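Local coordinates for protein HI1317 (Haemophilus influenzae, PDB 1JOV) that probably interconverts the alpha and beta anomers of D-glucose 6-phosphate, as a member of the glucose-6-phosphate 1-epimerase family, at residues 149-154 with 264-269; 201-206 with 210-215. All coordinates share one frame; numbering follows the deposited sequence.

Interaction 1 of 2, residues 149-154 with 264-269; sequences LHTYFN and VEISLK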
# COMPACT_ATOMS: atom_id res chain seq x y z
N LEU A 149 0.10 3.97 -4.64
CA LEU A 149 0.12 3.36 -3.35
C LEU A 149 -0.63 2.07 -3.58
O LEU A 149 -1.85 2.06 -3.61
CB LEU A 149 -0.48 4.22 -2.25
CG LEU A 149 -0.13 5.70 -2.35
CD1 LEU A 149 -1.02 6.52 -1.42
CD2 LEU A 149 1.33 5.92 -2.03
N HIS A 150 0.08 1.00 -3.75
CA HIS A 150 -0.51 -0.26 -4.17
C HIS A 150 -1.02 -1.15 -3.03
O HIS A 150 -0.55 -2.27 -2.80
CB HIS A 150 0.57 -0.90 -4.99
CG HIS A 150 0.21 -2.13 -5.82
ND1 HIS A 150 -0.34 -3.26 -5.31
CD2 HIS A 150 0.37 -2.34 -7.16
CE1 HIS A 150 -0.45 -4.16 -6.27
NE2 HIS A 150 -0.02 -3.62 -7.38
N THR A 151 -1.97 -0.58 -2.34
CA THR A 151 -2.40 -1.16 -1.05
C THR A 151 -3.06 -2.56 -1.17
O THR A 151 -4.01 -2.75 -1.92
CB THR A 151 -3.40 -0.19 -0.36
OG1 THR A 151 -2.85 1.15 -0.40
CG2 THR A 151 -3.67 -0.63 1.19
N TYR A 152 -2.48 -3.47 -0.38
CA TYR A 152 -3.04 -4.84 -0.28
C TYR A 152 -3.81 -4.92 0.99
O TYR A 152 -3.26 -4.91 2.14
CB TYR A 152 -1.96 -5.97 -0.26
CG TYR A 152 -1.13 -6.16 -1.44
CD1 TYR A 152 -0.12 -5.26 -1.81
CD2 TYR A 152 -1.20 -7.35 -2.14
CE1 TYR A 152 0.70 -5.50 -2.96
CE2 TYR A 152 -0.42 -7.59 -3.24
CZ TYR A 152 0.55 -6.71 -3.64
OH TYR A 152 1.35 -7.00 -4.73
N PHE A 153 -5.15 -5.03 0.81
CA PHE A 153 -6.02 -5.10 1.99
C PHE A 153 -6.29 -6.57 2.37
O PHE A 153 -6.33 -7.44 1.51
CB PHE A 153 -7.35 -4.42 1.76
CG PHE A 153 -7.21 -2.98 1.54
CD1 PHE A 153 -7.05 -2.14 2.61
CD2 PHE A 153 -7.21 -2.50 0.26
CE1 PHE A 153 -6.87 -0.73 2.38
CE2 PHE A 153 -7.02 -1.21 0.02
CZ PHE A 153 -6.91 -0.26 1.08
N ASN A 154 -6.26 -6.82 3.68
CA ASN A 154 -6.42 -8.14 4.25
C ASN A 154 -7.96 -8.39 4.41
O ASN A 154 -8.65 -7.63 5.11
CB ASN A 154 -5.73 -8.15 5.63
CG ASN A 154 -5.65 -9.56 6.30
OD1 ASN A 154 -5.46 -10.58 5.64
ND2 ASN A 154 -5.74 -9.57 7.63
N VAL A 264 -3.63 8.45 0.94
CA VAL A 264 -4.82 7.68 1.29
C VAL A 264 -4.95 7.63 2.81
O VAL A 264 -3.97 7.52 3.56
CB VAL A 264 -4.81 6.25 0.70
CG1 VAL A 264 -3.67 5.44 1.29
CG2 VAL A 264 -6.16 5.56 0.90
N GLU A 265 -6.17 7.72 3.20
CA GLU A 265 -6.52 7.59 4.60
C GLU A 265 -7.38 6.33 4.74
O GLU A 265 -8.45 6.20 4.15
CB GLU A 265 -7.35 8.83 5.10
CG GLU A 265 -7.70 8.77 6.56
CD GLU A 265 -8.69 9.90 7.02
OE1 GLU A 265 -8.20 11.02 7.30
OE2 GLU A 265 -9.92 9.63 7.09
N ILE A 266 -6.87 5.37 5.50
CA ILE A 266 -7.48 4.05 5.78
C ILE A 266 -8.11 3.97 7.18
O ILE A 266 -7.51 4.41 8.17
CB ILE A 266 -6.41 2.93 5.63
CG1 ILE A 266 -5.47 3.25 4.46
CG2 ILE A 266 -7.09 1.58 5.42
CD1 ILE A 266 -4.66 2.06 4.00
N SER A 267 -9.32 3.40 7.26
CA SER A 267 -9.98 3.30 8.57
C SER A 267 -10.93 2.11 8.50
O SER A 267 -11.22 1.57 7.40
CB SER A 267 -10.78 4.58 8.81
OG SER A 267 -11.73 4.62 7.79
N LEU A 268 -11.28 1.62 9.68
CA LEU A 268 -12.26 0.52 9.79
C LEU A 268 -13.58 1.02 10.35
O LEU A 268 -13.59 1.88 11.22
CB LEU A 268 -11.83 -0.54 10.75
CG LEU A 268 -10.67 -1.38 10.29
CD1 LEU A 268 -10.28 -2.35 11.39
CD2 LEU A 268 -11.06 -2.08 9.05
N LYS A 269 -14.67 0.43 9.87
CA LYS A 269 -16.01 0.65 10.43
C LYS A 269 -16.83 -0.60 10.17
O LYS A 269 -16.28 -1.71 9.99
CB LYS A 269 -16.67 1.89 9.84
CG LYS A 269 -16.94 1.84 8.33
CD LYS A 269 -17.37 3.22 7.82
CE LYS A 269 -18.02 3.16 6.45
NZ LYS A 269 -18.88 4.38 6.20
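L149 meets V264 through one methyl each: CD1 of L149 lies 3.9 Å from CG1 of V264, and the two side chains pass one another heading opposite ways. H150, predicted to be an active-site residue, sits at the apex of an inverse gamma turn, and its ring meets that of H88. With OG1 beside the backbone N (chi1 -47°), the T151 methyl CG2 is left anti to N and points tip to tip at I266, with CG2 of T151 4.0 Å from CD1 of I266. The same T151 methyl sits 3.2 Å above the plane of the F153 ring, off-centre, near the ring's margin. F153 brings the ring edge to I266. CE1 of F153 lies 3.8 Å from CG2 of I266, which is in the ring plane, and 3.9 Å from CD1 of I266. No hydrogen bond joins the two segments, and all five touching residues are buried. The contact is therefore apolar packing between two sheets of the beta-supersandwich of the galactose mutarotase-like fold. Strand 145-154 lies between strands 75-76 and 244-251 in one sheet. Strand 261-268 lies between strands 133-139 and 211-218 in the other, and F153 also touches I213 and L215 of strand 211-218.

Interaction 2 of 2, residues 201-206 with 210-215; sequences QNQILD and NRTIAL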
# COMPACT_ATOMS: atom_id res chain seq x y z
N GLN A 201 -13.77 8.81 -2.26
CA GLN A 201 -14.04 7.79 -1.25
C GLN A 201 -14.58 6.50 -1.86
O GLN A 201 -15.44 6.52 -2.74
CB GLN A 201 -14.96 8.35 -0.17
CG GLN A 201 -14.46 9.65 0.43
CD GLN A 201 -15.17 9.99 1.73
OE1 GLN A 201 -15.36 9.11 2.57
NE2 GLN A 201 -15.57 11.25 1.89
N ASN A 202 -14.05 5.39 -1.42
CA ASN A 202 -14.56 4.08 -1.79
C ASN A 202 -14.33 3.22 -0.58
O ASN A 202 -13.55 3.59 0.29
CB ASN A 202 -13.90 3.53 -3.04
CG ASN A 202 -12.45 3.91 -3.12
OD1 ASN A 202 -11.66 3.60 -2.23
ND2 ASN A 202 -12.09 4.60 -4.21
N GLN A 203 -15.01 2.09 -0.52
CA GLN A 203 -14.85 1.30 0.69
C GLN A 203 -14.94 -0.17 0.39
O GLN A 203 -15.40 -0.57 -0.68
CB GLN A 203 -15.73 1.80 1.85
CG GLN A 203 -17.18 1.97 1.61
CD GLN A 203 -17.53 3.26 0.88
OE1 GLN A 203 -16.97 4.34 1.14
NE2 GLN A 203 -18.47 3.14 -0.03
N ILE A 204 -14.39 -1.01 1.26
CA ILE A 204 -14.37 -2.40 0.96
C ILE A 204 -15.13 -3.11 2.05
O ILE A 204 -14.73 -3.11 3.21
CB ILE A 204 -12.92 -2.87 1.01
CG1 ILE A 204 -12.12 -2.32 -0.18
CG2 ILE A 204 -12.91 -4.35 1.05
CD1 ILE A 204 -10.52 -2.72 -0.11
N LEU A 205 -16.25 -3.66 1.66
CA LEU A 205 -17.10 -4.37 2.57
C LEU A 205 -16.67 -5.81 2.66
O LEU A 205 -16.60 -6.50 1.63
CB LEU A 205 -18.55 -4.27 2.12
CG LEU A 205 -19.62 -4.91 3.00
CD1 LEU A 205 -19.38 -4.56 4.45
CD2 LEU A 205 -21.01 -4.45 2.56
N ASP A 206 -16.38 -6.25 3.87
CA ASP A 206 -15.95 -7.61 4.13
C ASP A 206 -16.94 -8.27 5.14
O ASP A 206 -17.08 -7.82 6.31
CB ASP A 206 -14.49 -7.64 4.63
CG ASP A 206 -13.94 -9.02 4.80
OD1 ASP A 206 -14.70 -10.01 4.66
OD2 ASP A 206 -12.73 -9.24 5.04
N ASN A 210 -16.34 -9.54 8.70
CA ASN A 210 -17.41 -8.66 9.18
C ASN A 210 -16.96 -7.24 9.60
O ASN A 210 -17.15 -6.83 10.74
CB ASN A 210 -18.20 -9.40 10.31
CG ASN A 210 -18.80 -10.74 9.84
OD1 ASN A 210 -19.69 -10.77 8.99
ND2 ASN A 210 -18.31 -11.85 10.39
N ARG A 211 -16.39 -6.48 8.68
CA ARG A 211 -15.95 -5.11 8.89
C ARG A 211 -15.98 -4.36 7.58
O ARG A 211 -16.13 -4.97 6.51
CB ARG A 211 -14.54 -5.06 9.42
CG ARG A 211 -13.45 -5.52 8.46
CD ARG A 211 -12.14 -5.93 9.18
NE ARG A 211 -11.00 -6.19 8.29
CZ ARG A 211 -9.72 -6.20 8.67
NH1 ARG A 211 -9.41 -5.97 9.95
NH2 ARG A 211 -8.75 -6.45 7.79
N THR A 212 -15.83 -3.04 7.62
CA THR A 212 -15.69 -2.27 6.42
C THR A 212 -14.40 -1.47 6.46
O THR A 212 -14.19 -0.75 7.43
CB THR A 212 -16.79 -1.24 6.38
OG1 THR A 212 -18.00 -1.95 6.12
CG2 THR A 212 -16.69 -0.35 5.14
N ILE A 213 -13.61 -1.60 5.42
CA ILE A 213 -12.41 -0.80 5.30
C ILE A 213 -12.78 0.43 4.50
O ILE A 213 -13.05 0.34 3.30
CB ILE A 213 -11.28 -1.60 4.61
CG1 ILE A 213 -10.89 -2.84 5.41
CG2 ILE A 213 -10.07 -0.73 4.37
CD1 ILE A 213 -9.65 -3.54 4.90
N ALA A 214 -12.80 1.59 5.16
CA ALA A 214 -13.20 2.82 4.43
C ALA A 214 -11.96 3.56 3.91
O ALA A 214 -10.99 3.66 4.67
CB ALA A 214 -13.96 3.70 5.33
N LEU A 215 -12.01 4.11 2.69
CA LEU A 215 -10.81 4.78 2.11
C LEU A 215 -11.13 6.19 1.70
O LEU A 215 -12.09 6.42 0.94
CB LEU A 215 -10.24 4.04 0.90
CG LEU A 215 -9.92 2.61 1.20
CD1 LEU A 215 -9.55 1.83 0.06
CD2 LEU A 215 -8.93 2.54 2.42
O HOH W 1 -14.69 6.14 2.40
O HOH W 2 -11.34 -6.97 5.68
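I204 and I213 form the middle pair of this contact, joined by two backbone hydrogen bonds. N of I204 gives one to O of I213 at 2.8 Å, and N of I213 returns one to O of I204 at 2.9 Å. CB of I204 lies 4.2 Å from CB of I213. These two and L215 share the face turned to the other sheet, where F153 of strand 145-154 packs on them. N202 and L215 form a second hydrogen-bonded pair. Their side chains cross at a slant, bringing OD1 of N202 to 3.5 Å from CB of L215. CG of N202 sits between its own backbone N and carbonyl carbon (chi1 35°), which helps turn OD1 toward L215; OD1 also accepts a hydrogen bond from NE2 of H217. On the face that carries Q203, L205, T212 and A214, the L205 side chain crosses that of T212, and CD1 of L205 comes 3.4 Å from OG1 of T212. The two strands are antiparallel, at 164°, and make a beta hairpin. At its closed end N210 and R211 both face D206, which is a G1 beta bulge. N of R211 bonds to O of D206 at 2.8 Å, and N of D206 bonds back to O of R211. The charged ends of this pair do not touch. Water 2 joins them, donating to OD2 of D206 at 2.7 Å and accepting from NE of R211 in the guanidinium plane. Farther out, OD1 of D206 takes the backbone N-H groups of S208 and F209 in the turn, while OD2 also accepts from N of G156. The R211 guanidinium spends its terminal nitrogens on backbone oxygens, NH1 on Q52 and NH2 on D53 and N154. Strand 161-164 flanks strand 201-206, and strand 261-268 pairs with strand 211-218 on its other edge.

The centres of the two interactions are 9 Å apart. Along the chain both strands of the hairpin come after 149-154 and before 264-269. Interaction 1 joins two sheets, whereas interaction 2 lies within one of them. Strands 261-268 and 211-218 are neighbours in that shared sheet. O of S267 is 2.7 Å from N of A214, a probable hydrogen bond. CD2 of F153 reaches across to 3.3 Å from CD1 of I204. The hairpin face with I204, I213 and L215 thus adds to the apolar layer that interaction 1 builds between the sheets. H150, predicted to be catalytic, makes no contact with 264-269. The packing therefore backs the sheet that carries the probable active site.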